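Local coordinates for protein inosine-uridine nucleoside N-ribohydrolase (Xanthomonas oryzae pv. oryzae, PDB 4KL0) that binds calcium and probably hydrolyses N-glycosidic bonds of nucleosides, although its role as a bacterial effector is not established, at residues A49-L52 and Q53-F57; P101-S104 and T105-R108; E116-A119 and L120-A123; A201-I204 and H205-R208; A324-P327 and G328-R331. All coordinates share one frame; numbering follows the deposited sequence.

Contact 1. Residues A49-L52 and Q53-F57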
loop_
_atom_site.group_PDB
_atom_site.type_symbol
_atom_site.label_atom_id
_atom_site.label_comp_id
_atom_site.label_asym_id
_atom_site.label_seq_id
_atom_site.Cartn_x
_atom_site.Cartn_y
_atom_site.Cartn_z
ATOM N N ALA A 49 -3.640 8.076 -4.001
ATOM C CA ALA A 49 -2.786 8.346 -5.164
ATOM C C ALA A 49 -3.534 9.177 -6.196
ATOM O O ALA A 49 -2.907 10.003 -6.863
ATOM C CB ALA A 49 -2.264 7.073 -5.804
ATOM N N LYS A 50 -4.835 8.951 -6.369
ATOM C CA LYS A 50 -5.585 9.783 -7.319
ATOM C C LYS A 50 -5.466 11.252 -6.988
ATOM O O LYS A 50 -5.208 12.055 -7.900
ATOM C CB LYS A 50 -7.064 9.389 -7.353
ATOM C CG LYS A 50 -7.984 10.414 -7.956
ATOM C CD LYS A 50 -7.642 10.689 -9.408
ATOM C CE LYS A 50 -8.585 11.815 -9.891
ATOM N NZ LYS A 50 -10.005 11.593 -9.394
ATOM N N GLN A 51 -5.601 11.613 -5.708
ATOM C CA GLN A 51 -5.522 13.014 -5.338
ATOM C C GLN A 51 -4.088 13.510 -5.456
ATOM O O GLN A 51 -3.835 14.648 -5.867
ATOM C CB GLN A 51 -6.039 13.255 -3.917
ATOM C CG GLN A 51 -6.077 14.738 -3.579
ATOM C CD GLN A 51 -7.013 15.534 -4.435
ATOM O OE1 GLN A 51 -7.986 15.014 -5.036
ATOM N NE2 GLN A 51 -6.724 16.824 -4.506
ATOM N N LEU A 52 -3.123 12.679 -5.072
ATOM C CA LEU A 52 -1.746 13.094 -5.207
ATOM C C LEU A 52 -1.378 13.311 -6.669
ATOM O O LEU A 52 -0.556 14.180 -6.963
ATOM C CB LEU A 52 -0.811 12.095 -4.509
ATOM C CG LEU A 52 -0.974 12.144 -3.003
ATOM C CD1 LEU A 52 -0.416 10.813 -2.429
ATOM C CD2 LEU A 52 -0.282 13.375 -2.324
ATOM N N GLN A 53 -1.943 12.522 -7.581
ATOM C CA GLN A 53 -1.714 12.733 -9.010
ATOM C C GLN A 53 -2.417 14.002 -9.457
ATOM O O GLN A 53 -1.814 14.840 -10.170
ATOM C CB GLN A 53 -2.245 11.535 -9.815
ATOM C CG GLN A 53 -1.967 11.650 -11.298
ATOM C CD GLN A 53 -1.865 10.324 -11.984
ATOM O OE1 GLN A 53 -1.401 9.322 -11.375
ATOM N NE2 GLN A 53 -2.348 10.255 -13.244
ATOM N N ALA A 54 -3.677 14.160 -9.084
ATOM C CA ALA A 54 -4.401 15.386 -9.461
ATOM C C ALA A 54 -3.656 16.636 -9.004
ATOM O O ALA A 54 -3.677 17.673 -9.694
ATOM C CB ALA A 54 -5.829 15.382 -8.874
ATOM N N ASP A 55 -2.981 16.562 -7.869
ATOM C CA ASP A 55 -2.215 17.703 -7.352
ATOM C C ASP A 55 -0.737 17.798 -7.785
ATOM O O ASP A 55 -0.028 18.709 -7.324
ATOM C CB ASP A 55 -2.320 17.806 -5.821
ATOM C CG ASP A 55 -3.720 18.194 -5.353
ATOM O OD1 ASP A 55 -4.519 18.705 -6.217
ATOM O OD2 ASP A 55 -4.038 17.999 -4.144
ATOM N N GLY A 56 -0.288 16.889 -8.630
ATOM C CA GLY A 56 1.029 17.021 -9.234
ATOM C C GLY A 56 2.194 16.480 -8.423
ATOM O O GLY A 56 3.361 16.826 -8.699
ATOM N N PHE A 57 1.907 15.605 -7.452
ATOM C CA PHE A 57 2.999 14.985 -6.685
ATOM C C PHE A 57 3.565 13.756 -7.361
ATOM O O PHE A 57 4.758 13.466 -7.258
ATOM C CB PHE A 57 2.497 14.627 -5.275
ATOM C CG PHE A 57 2.343 15.809 -4.378
ATOM C CD1 PHE A 57 3.378 16.199 -3.549
ATOM C CD2 PHE A 57 1.186 16.588 -4.423
ATOM C CE1 PHE A 57 3.259 17.318 -2.760
ATOM C CE2 PHE A 57 1.039 17.696 -3.620
ATOM C CZ PHE A 57 2.080 18.072 -2.780
#

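Contact 2. Residues P101-S104 and T105-R108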
loop_
_atom_site.group_PDB
_atom_site.type_symbol
_atom_site.label_atom_id
_atom_site.label_comp_id
_atom_site.label_asym_id
_atom_site.label_seq_id
_atom_site.Cartn_x
_atom_site.Cartn_y
_atom_site.Cartn_z
ATOM N N PRO A 101 6.586 -19.258 -5.602
ATOM C CA PRO A 101 6.334 -20.481 -4.822
ATOM C C PRO A 101 5.311 -20.301 -3.675
ATOM O O PRO A 101 5.384 -19.282 -2.991
ATOM C CB PRO A 101 7.717 -20.819 -4.279
ATOM C CG PRO A 101 8.460 -19.547 -4.260
ATOM C CD PRO A 101 7.953 -18.737 -5.445
ATOM N N MET A 102 4.365 -21.240 -3.510
ATOM C CA MET A 102 3.292 -21.205 -2.492
ATOM C C MET A 102 3.135 -22.578 -1.818
ATOM O O MET A 102 2.838 -23.561 -2.501
ATOM C CB MET A 102 1.932 -20.843 -3.157
ATOM C CG MET A 102 1.330 -19.434 -2.916
ATOM S SD MET A 102 -0.278 -19.090 -3.736
ATOM C CE MET A 102 0.283 -19.231 -5.424
ATOM N N THR A 103 3.318 -22.678 -0.505
ATOM C CA THR A 103 2.977 -23.893 0.210
ATOM C C THR A 103 1.450 -24.034 0.276
ATOM O O THR A 103 0.692 -23.112 -0.121
ATOM C CB THR A 103 3.460 -23.808 1.660
ATOM O OG1 THR A 103 2.721 -22.766 2.350
ATOM C CG2 THR A 103 4.940 -23.482 1.695
ATOM N N SER A 104 0.987 -25.175 0.792
ATOM C CA SER A 104 -0.450 -25.372 0.960
ATOM C C SER A 104 -1.004 -24.398 1.994
ATOM O O SER A 104 -2.143 -23.959 1.875
ATOM C CB SER A 104 -0.788 -26.815 1.368
ATOM O OG SER A 104 -0.104 -27.152 2.565
ATOM N N THR A 105 -0.210 -24.052 3.009
ATOM C CA THR A 105 -0.686 -23.127 4.012
ATOM C C THR A 105 -0.816 -21.760 3.376
ATOM O O THR A 105 -1.819 -21.051 3.587
ATOM C CB THR A 105 0.236 -23.069 5.264
ATOM O OG1 THR A 105 0.197 -24.333 5.939
ATOM C CG2 THR A 105 -0.285 -22.014 6.233
ATOM N N GLN A 106 0.142 -21.402 2.525
ATOM C CA GLN A 106 0.016 -20.111 1.860
ATOM C C GLN A 106 -1.153 -20.085 0.897
ATOM O O GLN A 106 -1.789 -19.042 0.747
ATOM C CB GLN A 106 1.292 -19.735 1.124
ATOM C CG GLN A 106 2.450 -19.467 2.046
ATOM C CD GLN A 106 3.703 -19.185 1.284
ATOM O OE1 GLN A 106 4.121 -20.016 0.464
ATOM N NE2 GLN A 106 4.333 -18.023 1.539
ATOM N N ALA A 107 -1.428 -21.206 0.228
ATOM C CA ALA A 107 -2.472 -21.235 -0.814
ATOM C C ALA A 107 -3.783 -20.698 -0.262
ATOM O O ALA A 107 -4.444 -19.840 -0.860
ATOM C CB ALA A 107 -2.642 -22.630 -1.386
ATOM N N ARG A 108 -4.144 -21.153 0.922
ATOM C CA ARG A 108 -5.332 -20.657 1.560
ATOM C C ARG A 108 -5.322 -19.144 1.791
ATOM O O ARG A 108 -6.255 -18.432 1.436
ATOM C CB ARG A 108 -5.468 -21.414 2.899
ATOM C CG ARG A 108 -6.787 -21.402 3.514
ATOM C CD ARG A 108 -6.606 -21.994 4.927
ATOM N NE ARG A 108 -7.885 -22.313 5.525
ATOM C CZ ARG A 108 -8.045 -23.163 6.530
ATOM N NH1 ARG A 108 -6.980 -23.775 7.057
ATOM N NH2 ARG A 108 -9.266 -23.406 7.000
HETATM O O HOH W 1 6.330 -17.744 -1.036
#

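Contact 3. Residues E116-A119 and L120-A123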
loop_
_atom_site.group_PDB
_atom_site.type_symbol
_atom_site.label_atom_id
_atom_site.label_comp_id
_atom_site.label_asym_id
_atom_site.label_seq_id
_atom_site.Cartn_x
_atom_site.Cartn_y
_atom_site.Cartn_z
ATOM N N GLU A 116 -16.802 -8.038 -1.877
ATOM C CA GLU A 116 -17.136 -6.657 -2.226
ATOM C C GLU A 116 -16.398 -6.171 -3.493
ATOM O O GLU A 116 -16.846 -5.271 -4.226
ATOM C CB GLU A 116 -16.803 -5.750 -1.030
ATOM C CG GLU A 116 -17.644 -5.926 0.220
ATOM C CD GLU A 116 -17.293 -7.101 1.106
ATOM O OE1 GLU A 116 -16.267 -7.791 0.883
ATOM O OE2 GLU A 116 -18.069 -7.369 2.052
ATOM N N GLY A 117 -15.243 -6.772 -3.777
ATOM C CA GLY A 117 -14.541 -6.385 -4.970
ATOM C C GLY A 117 -15.009 -7.028 -6.244
ATOM O O GLY A 117 -14.634 -6.577 -7.305
ATOM N N ALA A 118 -15.808 -8.096 -6.150
ATOM C CA ALA A 118 -16.158 -8.846 -7.374
ATOM C C ALA A 118 -16.751 -7.958 -8.485
ATOM O O ALA A 118 -16.336 -8.029 -9.638
ATOM C CB ALA A 118 -17.093 -9.963 -7.038
ATOM N N ALA A 119 -17.710 -7.109 -8.137
ATOM C CA ALA A 119 -18.405 -6.287 -9.137
ATOM C C ALA A 119 -17.595 -5.100 -9.575
ATOM O O ALA A 119 -18.040 -4.309 -10.425
ATOM C CB ALA A 119 -19.739 -5.791 -8.561
ATOM N N LEU A 120 -16.427 -4.897 -8.979
ATOM C CA LEU A 120 -15.613 -3.777 -9.408
ATOM C C LEU A 120 -14.617 -4.166 -10.504
ATOM O O LEU A 120 -13.940 -3.303 -11.055
ATOM C CB LEU A 120 -14.910 -3.095 -8.219
ATOM C CG LEU A 120 -15.796 -2.231 -7.310
ATOM C CD1 LEU A 120 -14.936 -1.354 -6.403
ATOM C CD2 LEU A 120 -16.679 -1.362 -8.141
ATOM N N ARG A 121 -14.525 -5.451 -10.846
ATOM C CA ARG A 121 -13.504 -5.879 -11.789
ATOM C C ARG A 121 -13.731 -5.332 -13.200
ATOM O O ARG A 121 -14.861 -5.383 -13.722
ATOM C CB ARG A 121 -13.461 -7.392 -11.878
ATOM C CG ARG A 121 -12.853 -8.050 -10.625
ATOM C CD ARG A 121 -12.962 -9.552 -10.735
ATOM N NE ARG A 121 -14.336 -9.982 -10.531
ATOM C CZ ARG A 121 -14.721 -11.249 -10.376
ATOM N NH1 ARG A 121 -13.823 -12.265 -10.405
ATOM N NH2 ARG A 121 -16.018 -11.492 -10.168
ATOM N N ALA A 122 -12.670 -4.824 -13.817
ATOM C CA ALA A 122 -12.712 -4.483 -15.244
ATOM C C ALA A 122 -12.717 -5.824 -15.986
ATOM O O ALA A 122 -12.508 -6.888 -15.373
ATOM C CB ALA A 122 -11.515 -3.682 -15.637
ATOM N N ALA A 123 -12.961 -5.800 -17.293
ATOM C CA ALA A 123 -12.841 -7.023 -18.110
ATOM C C ALA A 123 -11.392 -7.569 -18.150
ATOM O O ALA A 123 -10.428 -6.783 -18.042
ATOM C CB ALA A 123 -13.335 -6.747 -19.531
HETATM O O HOH W 2 -17.451 -6.469 -12.895
#

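Contact 4. Residues A201-I204 and H205-R208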
loop_
_atom_site.group_PDB
_atom_site.type_symbol
_atom_site.label_atom_id
_atom_site.label_comp_id
_atom_site.label_asym_id
_atom_site.label_seq_id
_atom_site.Cartn_x
_atom_site.Cartn_y
_atom_site.Cartn_z
ATOM N N ALA A 201 7.055 -12.106 3.708
ATOM C CA ALA A 201 6.694 -13.547 3.803
ATOM C C ALA A 201 5.890 -14.066 2.611
ATOM O O ALA A 201 5.913 -15.282 2.360
ATOM C CB ALA A 201 5.944 -13.790 5.061
ATOM N N THR A 202 5.295 -13.154 1.832
ATOM C CA THR A 202 4.586 -13.577 0.612
ATOM C C THR A 202 5.518 -14.359 -0.312
ATOM O O THR A 202 5.128 -15.415 -0.843
ATOM C CB THR A 202 3.967 -12.379 -0.141
ATOM O OG1 THR A 202 2.932 -11.785 0.668
ATOM C CG2 THR A 202 3.357 -12.857 -1.475
ATOM N N ASP A 203 6.748 -13.851 -0.499
ATOM C CA ASP A 203 7.773 -14.562 -1.288
ATOM C C ASP A 203 9.096 -14.115 -0.655
ATOM O O ASP A 203 9.680 -13.078 -1.032
ATOM C CB ASP A 203 7.666 -14.183 -2.768
ATOM C CG ASP A 203 8.740 -14.818 -3.648
ATOM O OD1 ASP A 203 9.700 -15.455 -3.103
ATOM O OD2 ASP A 203 8.632 -14.632 -4.890
ATOM N N ILE A 204 9.558 -14.908 0.301
ATOM C CA ILE A 204 10.698 -14.442 1.114
ATOM C C ILE A 204 12.006 -14.388 0.308
ATOM O O ILE A 204 12.841 -13.520 0.597
ATOM C CB ILE A 204 10.839 -15.243 2.402
ATOM C CG1 ILE A 204 11.846 -14.538 3.335
ATOM C CG2 ILE A 204 11.306 -16.653 2.056
ATOM C CD1 ILE A 204 11.461 -13.130 3.730
ATOM N N HIS A 205 12.176 -15.279 -0.679
ATOM C CA HIS A 205 13.395 -15.280 -1.510
ATOM C C HIS A 205 13.432 -14.071 -2.382
ATOM O O HIS A 205 14.481 -13.442 -2.508
ATOM C CB HIS A 205 13.489 -16.549 -2.364
ATOM C CG HIS A 205 13.342 -17.782 -1.533
ATOM N ND1 HIS A 205 14.184 -18.044 -0.470
ATOM C CD2 HIS A 205 12.382 -18.734 -1.503
ATOM C CE1 HIS A 205 13.779 -19.138 0.150
ATOM N NE2 HIS A 205 12.696 -19.585 -0.466
ATOM N N ALA A 206 12.295 -13.723 -2.988
ATOM C CA ALA A 206 12.231 -12.442 -3.714
ATOM C C ALA A 206 12.475 -11.224 -2.812
ATOM O O ALA A 206 13.119 -10.273 -3.253
ATOM C CB ALA A 206 10.879 -12.281 -4.403
ATOM N N ALA A 207 11.943 -11.223 -1.568
ATOM C CA ALA A 207 12.215 -10.117 -0.643
ATOM C C ALA A 207 13.717 -10.042 -0.327
ATOM O O ALA A 207 14.279 -8.954 -0.319
ATOM C CB ALA A 207 11.467 -10.242 0.649
ATOM N N ARG A 208 14.347 -11.175 -0.069
ATOM C CA ARG A 208 15.802 -11.118 0.161
ATOM C C ARG A 208 16.529 -10.591 -1.089
ATOM O O ARG A 208 17.495 -9.839 -0.959
ATOM C CB ARG A 208 16.320 -12.522 0.515
ATOM C CG ARG A 208 15.814 -12.950 1.837
ATOM C CD ARG A 208 16.214 -14.388 2.228
ATOM N NE ARG A 208 15.844 -14.530 3.628
ATOM C CZ ARG A 208 15.409 -15.627 4.213
ATOM N NH1 ARG A 208 15.296 -16.765 3.509
ATOM N NH2 ARG A 208 15.090 -15.558 5.526
#

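Contact 5. Residues A324-P327 and G328-R331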
loop_
_atom_site.group_PDB
_atom_site.type_symbol
_atom_site.label_atom_id
_atom_site.label_comp_id
_atom_site.label_asym_id
_atom_site.label_seq_id
_atom_site.Cartn_x
_atom_site.Cartn_y
_atom_site.Cartn_z
ATOM N N ALA A 324 5.065 8.013 2.736
ATOM C CA ALA A 324 6.501 7.997 3.052
ATOM C C ALA A 324 7.415 8.030 1.829
ATOM O O ALA A 324 8.614 8.363 1.963
ATOM C CB ALA A 324 6.817 6.765 3.986
ATOM N N ALA A 325 6.883 7.689 0.634
ATOM C CA ALA A 325 7.632 7.566 -0.591
ATOM C C ALA A 325 7.812 8.877 -1.324
ATOM O O ALA A 325 8.663 8.947 -2.229
ATOM C CB ALA A 325 6.900 6.575 -1.552
ATOM N N LEU A 326 6.958 9.856 -1.018
ATOM C CA LEU A 326 7.001 11.164 -1.715
ATOM C C LEU A 326 7.617 12.193 -0.761
ATOM O O LEU A 326 7.181 12.321 0.393
ATOM C CB LEU A 326 5.578 11.618 -2.077
ATOM C CG LEU A 326 4.689 10.630 -2.838
ATOM C CD1 LEU A 326 3.233 11.106 -2.949
ATOM C CD2 LEU A 326 5.224 10.293 -4.229
ATOM N N PRO A 327 8.613 12.972 -1.250
ATOM C CA PRO A 327 9.262 13.909 -0.316
ATOM C C PRO A 327 8.318 14.947 0.255
ATOM O O PRO A 327 8.405 15.304 1.430
ATOM C CB PRO A 327 10.332 14.567 -1.178
ATOM C CG PRO A 327 10.607 13.581 -2.248
ATOM C CD PRO A 327 9.268 12.944 -2.559
ATOM N N GLY A 328 7.376 15.420 -0.546
ATOM C CA GLY A 328 6.474 16.466 -0.057
ATOM C C GLY A 328 5.626 16.017 1.123
ATOM O O GLY A 328 5.443 16.727 2.131
ATOM N N THR A 329 5.093 14.812 1.012
ATOM C CA THR A 329 4.290 14.310 2.107
ATOM C C THR A 329 5.183 13.796 3.254
ATOM O O THR A 329 4.832 13.989 4.419
ATOM C CB THR A 329 3.368 13.181 1.585
ATOM O OG1 THR A 329 4.134 12.316 0.765
ATOM C CG2 THR A 329 2.162 13.780 0.765
ATOM N N ALA A 330 6.310 13.153 2.921
ATOM C CA ALA A 330 7.188 12.548 3.938
ATOM C C ALA A 330 7.664 13.644 4.857
ATOM O O ALA A 330 7.660 13.480 6.073
ATOM C CB ALA A 330 8.357 11.889 3.325
ATOM N N ARG A 331 8.053 14.786 4.282
ATOM C CA ARG A 331 8.671 15.812 5.123
ATOM C C ARG A 331 7.639 16.430 6.056
ATOM O O ARG A 331 7.965 16.959 7.110
ATOM C CB ARG A 331 9.432 16.844 4.277
ATOM C CG ARG A 331 10.677 16.220 3.589
ATOM C CD ARG A 331 11.422 17.216 2.664
ATOM N NE ARG A 331 12.497 16.579 1.889
ATOM C CZ ARG A 331 12.701 16.764 0.579
ATOM N NH1 ARG A 331 11.899 17.574 -0.120
ATOM N NH2 ARG A 331 13.707 16.139 -0.038
#

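Contact 1. Residues A49-L52 and Q53-F57
Gln51 and Asp55, one turn apart at the C-terminal end of helix 41-54, are joined twice. Asp55 N donates to Gln51 O, and the side-chain amide reaches forward so that Gln51 NE2 lies 3.0 Å from Asp55 OD2 in a hydrogen bond. This second bond is somewhat bent: the amide and carboxylate planes stand 81° apart, and NE2 meets OD2 from above the carboxylate plane. The amide can lean over Asp55 because the glutamine chain leaves with CG anti to the backbone N (chi1 -175°) and then bends at chi2. Next in the sequence, Leu52 O receives Phe57 N at 2.9 Å, while its branch CD2 packs against Phe57 CD2 at 4.1 Å. Between them, Gly56 is where the chain leaves the helix of the beta-alpha-beta unit strand 28-34, helix 41-54, strand 58-65. Its positive phi would press a CB against the preceding carbonyl oxygen, so glycine suits the place, and Gly56 N bonds to Gln53 O at 3.0 Å to complete a Schellman motif. Further out, Arg20 forms a salt bridge with Asp55 OD1, holding the carboxylate from helix 10-20, and Gln53 OE1 takes the backbone N of Leu60. Leu19 covers both Leu52 and Phe57. With the Gln51 amide at OD2 and Arg20 at OD1 among its partners, buried Asp55 is probably kept ionised, its charge at the C-terminal end of the helix probably offset by Arg20.

Contact 2. Residues P101-S104 and T105-R108
Thr103 and Gln106 exchange hydrogen bonds between side chain and backbone in both directions. Thr103 OG1 accepts from Gln106 N at 2.9 Å, and Gln106 OE1 accepts from Thr103 N, also at 2.9 Å. The first bond is nearly straight, at 162°, and it serves a backbone N-H that has no preceding helical turn to supply a carbonyl. Threonine can do this with chi1 at 66°, which sets OG1 between its own backbone N and carbonyl carbon and turns it back over the helix start. In the return bond the donor lies in the carbonyl plane of the glutamine amide, on a lone pair of OE1. A glutamine is long enough to make that reach: its chain runs extended beyond CG, and Gln106 CG passes 3.3 Å from Thr103 OG1. The threonine carbonyl is used too: Ala107 N donates to Thr103 O at 2.9 Å and opens the regular helical pattern. The other half of the Gln106 amide turns to a water, which accepts from NE2 at 3.3 Å and donates to Pro101 O at 2.7 Å, tying in the incoming loop. Met102 CG adds an apolar touch on Gln106 CB at 4.1 Å. Reciprocal bonding between the N-cap residue and the third residue after it is a capping box, here starting the surface helix 104-110, whose preceding loop brings Pro101 near His205, a ligand of a second calcium site.

Contact 3. Residues E116-A119 and L120-A123
Two hydrogen bonds from Arg121 converge on Ala118 O. The strong one comes from the side chain: Arg121 NE lies 2.9 Å from Ala118 O, in the carbonyl plane and on a lone pair, with an N-H...O angle of 156°. The backbone bond from Arg121 N to the same oxygen is weak at 3.4 Å, though straight. Arginine suits this position because its chain can curl back on itself; a bend at chi3 (-73°) brings the edge of the guanidinium round to the carbonyl. One residue earlier, Leu120 N donates to Gly117 O at 3.0 Å from well above the carbonyl plane, and this bond from residue i+3 to residue i closes a beta-turn. A water adds a looser link, donating to Arg121 O at 2.9 Å and weakly to Ala119 O. Two van der Waals contacts pair a carbon with a polar atom. Ala118 CB lies 3.6 Å from Arg121 NH2, its small methyl being consistent with so close an approach, and Leu120 CB rests against Gly117 O at 3.6 Å. Contacts beyond the turn fix its ends: Arg121 NH1 donates to Gln75 OE1, and Glu116 OE2 accepts from Asn259 ND2. The turn belongs to the long connection between helices 104-110 and 133-141, where it bridges two others: Glu116 and Leu120 pack on Tyr252 of helix 248-269, while on helix 70-86 Leu120 touches Arg86 and Arg121 touches Gln78.

Contact 4. Residues A201-I204 and H205-R208
Asp203 is the N-cap of helix 204-216, and its carboxylate and carbonyl both take amide hydrogens from the first turn. From CB, which lies 4.1 Å from Ala206 CB, the chain goes to CG, anti to the backbone N at chi1 177°, and there splits. Asp203 OD1 accepts from Ala206 N at 3.1 Å in an almost straight bond, although the donor stands well above the carboxylate plane. OD2 grazes Ala206 CB at 3.3 Å and accepts from the hydroxyl of Thr155, which steadies the cap from outside. Alanine suits position 206, where a small methyl fits against the carboxylate. Asp203 O meanwhile receives Ala207 N at 3.0 Å. A short aspartate is well matched to capping, and its negative charge probably interacts favourably with the helix dipole. Ile204, next along, spreads its branches over two flat groups: CG1 sits over the centre of the guanidinium of Arg208, 3.8 Å from CZ, and CG2 lies over one face of the His205 imidazole. His205 is a ligand of a second calcium site seen in this protein, although that metal is not bound to this chain. In the CH-pi contact with it, Ile204 CG2 lies 4.0 Å from the ring centroid of His205, only 8° off the normal.

Contact 5. Residues A324-P327 and G328-R331
Helix 327-333 begins directly after helix 317-325, and Leu326 between them is its N-cap residue. Leu326 O takes Ala330 N at 2.8 Å, nearly along the C=O axis, as the first regular bond of the new helix. Thr329 OG1 is hydrogen-bonded to Leu323 O of the preceding helix, with Leu326 O, 3.1 Å from Thr329 OG1, a competing acceptor for the same proton. Thr329 chi1 is 45°, which swings OG1 back toward the junction, where it touches Leu326 CB at 3.3 Å. Threonine thus offers a polar atom to both helix ends. Pro327 fills the first position of the new helix, where a missing N-H costs nothing and the ring restrains phi. Its carbonyl is bonded by Arg331 N at 2.9 Å. The arginine runs extended from CG to NE back toward the start of the helix, so that Pro327 CB lies above one guanidinium face, offset toward the rim, 3.6 Å from Arg331 NH1. Ala330 CB fits against Ala324 O at 3.8 Å, a carbonyl also held by Arg222 of strand 221-224. Such an arrangement, with proline just after the N-cap, is typical of a helix start, here where helix 317-325 gives way to helix 327-333 across the single residue Leu326.

In chain order the five contacts run from 1 to 5, all in one calcium-binding domain built round a mainly parallel sheet with helices packed about it. Contacts 1 and 5 touch: Leu52 CD1 meets Leu326 CD1 at 3.7 Å, joining the end of helix 41-54 to the start of 327-333. Contacts 2 and 4, centres about 13 Å apart, pair the start of helix 104-110 with the junction of 198-202 and 204-216; Gln106 lies against Ala201, and Pro101 comes close to His205. Contact 1 lies across the chain's centre from contacts 2 and 4, about 36 Å from contact 2 between centres. Contact 3 stands apart, its nearest atoms about 13 Å from contact 1.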